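Local coordinates for flagellar basal body protein (PDB 5NPY), which probably forms part of the flagellar hook of Helicobacter pylori, as a FlgE-type protein of the flagellar basal body rod family, at residues P355-E360 and S375-T380. Residues are numbered along the deposited sequence; the frame is centred on the assembly and turned at random.
Sequences PYYSTE and SEYYMT. With 144 (tris-hydroxymethyl-methyl-ammonium), chain B.
Tyr357 and Tyr377 form a hydrogen-bonded pair at the middle of an antiparallel contact between strands 346-364 and 370-381, the two arms of a beta hairpin. Tyr377 N donates to Tyr357 O at 2.7 Å and Tyr357 N returns a bond to Tyr377 O; a second such pair, Thr359 with Ser375, and a bond from Met379 N to Pro355 O extend the pairing. On one face, with CG anti to the backbone N (chi1 178°), the Tyr356 ring starts out beside its carbonyl carbon and runs alongside Tyr378 in the same direction, the rings inclined by 54° and CD2 of Tyr356 3.7 Å from CE2 of Tyr378. Tyr356 OH donates a hydrogen bond to Glu376 OE2 (2.5 Å, its exact length doubtful), which sits at the ring edge with the carboxylate nearly perpendicular to the ring. Tyr403 OH holds the other carboxylate oxygen, OE1. On the opposite face Tyr377 and Thr359 side chains cross at about a right angle, and Tyr377 OH and Thr359 OG1 share a hydrogen bond of 2.9 Å; Ile195 of strand 192-198 packs on both residues. Pro355 CB meets Met379 CB at 3.7 Å. Beyond Met379, Thr380 OG1 donates to O3 of the bound tris-hydroxymethyl-methyl-ammonium at 2.9 Å, and Glu399 also bonds this ligand. The hairpin thus belongs to a larger antiparallel sheet, strand 396-406 pairing with 370-381, with the ligand pocket at one end.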
loop_
_atom_site.group_PDB
_atom_site.type_symbol
_atom_site.label_atom_id
_atom_site.label_comp_id
_atom_site.label_asym_id
_atom_site.label_seq_id
_atom_site.Cartn_x
_atom_site.Cartn_y
_atom_site.Cartn_z
ATOM N N PRO A 355 -2.017 17.974 -14.720
ATOM C CA PRO A 355 -2.710 17.191 -13.680
ATOM C C PRO A 355 -1.714 16.496 -12.750
ATOM O O PRO A 355 -0.658 16.019 -13.175
ATOM C CB PRO A 355 -3.557 16.189 -14.483
ATOM C CG PRO A 355 -3.743 16.855 -15.859
ATOM C CD PRO A 355 -2.430 17.613 -16.089
ATOM N N TYR A 356 -2.062 16.454 -11.464
ATOM C CA TYR A 356 -1.097 16.248 -10.392
ATOM C C TYR A 356 -1.720 15.377 -9.314
ATOM O O TYR A 356 -2.943 15.316 -9.174
ATOM C CB TYR A 356 -0.640 17.595 -9.797
ATOM C CG TYR A 356 0.337 17.470 -8.640
ATOM C CD1 TYR A 356 -0.075 17.621 -7.321
ATOM C CD2 TYR A 356 1.684 17.200 -8.877
ATOM C CE1 TYR A 356 0.841 17.517 -6.263
ATOM C CE2 TYR A 356 2.583 17.080 -7.847
ATOM C CZ TYR A 356 2.174 17.241 -6.552
ATOM O OH TYR A 356 3.122 17.135 -5.556
ATOM N N TYR A 357 -0.863 14.684 -8.557
ATOM C CA TYR A 357 -1.276 14.072 -7.296
ATOM C C TYR A 357 -0.025 13.757 -6.483
ATOM O O TYR A 357 1.098 13.827 -6.987
ATOM C CB TYR A 357 -2.138 12.818 -7.512
ATOM C CG TYR A 357 -2.897 12.399 -6.253
ATOM C CD1 TYR A 357 -3.665 13.325 -5.554
ATOM C CD2 TYR A 357 -2.820 11.102 -5.756
ATOM C CE1 TYR A 357 -4.361 12.970 -4.396
ATOM C CE2 TYR A 357 -3.503 10.720 -4.599
ATOM C CZ TYR A 357 -4.282 11.677 -3.925
ATOM O OH TYR A 357 -4.974 11.367 -2.788
ATOM N N SER A 358 -0.232 13.430 -5.208
ATOM C CA SER A 358 0.859 13.072 -4.307
ATOM C C SER A 358 0.337 12.113 -3.247
ATOM O O SER A 358 -0.811 12.223 -2.810
ATOM C CB SER A 358 1.486 14.300 -3.640
ATOM O OG SER A 358 0.508 14.992 -2.907
ATOM N N THR A 359 1.164 11.139 -2.880
ATOM C CA THR A 359 0.822 10.159 -1.856
ATOM C C THR A 359 1.989 10.077 -0.891
ATOM O O THR A 359 3.072 10.598 -1.158
ATOM C CB THR A 359 0.529 8.775 -2.451
ATOM O OG1 THR A 359 1.742 8.224 -2.999
ATOM C CG2 THR A 359 -0.569 8.890 -3.545
ATOM N N GLU A 360 1.764 9.416 0.239
ATOM C CA GLU A 360 2.758 9.374 1.306
ATOM C C GLU A 360 2.426 8.200 2.212
ATOM O O GLU A 360 1.268 8.025 2.594
ATOM C CB GLU A 360 2.770 10.703 2.073
ATOM C CG GLU A 360 3.799 10.824 3.187
ATOM C CD GLU A 360 3.601 12.101 4.028
ATOM O OE1 GLU A 360 4.083 13.181 3.612
ATOM O OE2 GLU A 360 2.956 12.020 5.101
ATOM N N SER A 375 5.462 10.266 -3.033
ATOM C CA SER A 375 5.318 10.131 -4.475
ATOM C C SER A 375 4.553 11.327 -4.980
ATOM O O SER A 375 3.511 11.667 -4.421
ATOM C CB SER A 375 4.556 8.868 -4.882
ATOM O OG SER A 375 5.362 7.727 -4.766
ATOM N N GLU A 376 5.053 11.933 -6.049
ATOM C CA GLU A 376 4.347 12.971 -6.774
ATOM C C GLU A 376 4.114 12.513 -8.212
ATOM O O GLU A 376 5.009 11.945 -8.842
ATOM C CB GLU A 376 5.146 14.247 -6.753
ATOM C CG GLU A 376 5.685 14.629 -5.385
ATOM C CD GLU A 376 6.317 16.000 -5.451
ATOM O OE1 GLU A 376 7.551 16.107 -5.360
ATOM O OE2 GLU A 376 5.569 16.969 -5.693
ATOM N N TYR A 377 2.919 12.790 -8.730
ATOM C CA TYR A 377 2.426 12.245 -9.994
ATOM C C TYR A 377 2.119 13.389 -10.952
ATOM O O TYR A 377 1.441 14.362 -10.579
ATOM C CB TYR A 377 1.154 11.396 -9.766
ATOM C CG TYR A 377 1.258 10.314 -8.678
ATOM C CD1 TYR A 377 1.236 8.954 -9.011
ATOM C CD2 TYR A 377 1.361 10.656 -7.317
ATOM C CE1 TYR A 377 1.334 7.953 -8.022
ATOM C CE2 TYR A 377 1.437 9.675 -6.336
ATOM C CZ TYR A 377 1.435 8.316 -6.692
ATOM O OH TYR A 377 1.531 7.323 -5.723
ATOM N N TYR A 378 2.603 13.269 -12.184
ATOM C CA TYR A 378 2.362 14.256 -13.226
ATOM C C TYR A 378 1.809 13.519 -14.431
ATOM O O TYR A 378 2.433 12.561 -14.897
ATOM C CB TYR A 378 3.645 15.000 -13.596
ATOM C CG TYR A 378 4.416 15.563 -12.412
ATOM C CD1 TYR A 378 5.467 14.858 -11.832
ATOM C CD2 TYR A 378 4.107 16.798 -11.889
ATOM C CE1 TYR A 378 6.178 15.373 -10.742
ATOM C CE2 TYR A 378 4.792 17.312 -10.806
ATOM C CZ TYR A 378 5.823 16.596 -10.239
ATOM O OH TYR A 378 6.497 17.117 -9.168
ATOM N N MET A 379 0.650 13.955 -14.941
ATOM C CA MET A 379 0.007 13.275 -16.071
ATOM C C MET A 379 0.606 13.715 -17.391
ATOM O O MET A 379 0.748 14.910 -17.652
ATOM C CB MET A 379 -1.492 13.524 -16.110
ATOM C CG MET A 379 -2.221 12.592 -17.077
ATOM S SD MET A 379 -4.021 12.761 -16.826
ATOM C CE MET A 379 -4.453 13.830 -18.175
ATOM N N THR A 380 0.916 12.747 -18.242
ATOM C CA THR A 380 1.665 13.028 -19.455
ATOM C C THR A 380 0.921 12.660 -20.720
ATOM O O THR A 380 1.251 13.194 -21.785
ATOM C CB THR A 380 3.007 12.267 -19.447
ATOM O OG1 THR A 380 2.745 10.851 -19.316
ATOM C CG2 THR A 380 3.884 12.725 -18.284
HETATM C C1 144 B . 5.979 8.337 -23.125
HETATM N N 144 B . 5.462 9.344 -22.198
HETATM C C2 144 B . 5.680 10.681 -22.751
HETATM O O2 144 B . 6.991 11.160 -22.580
HETATM C C3 144 B . 6.146 9.242 -20.913
HETATM O O3 144 B . 5.392 9.870 -19.900
HETATM C C4 144 B . 4.020 9.213 -21.935
HETATM O O4 144 B . 3.288 8.226 -22.627
#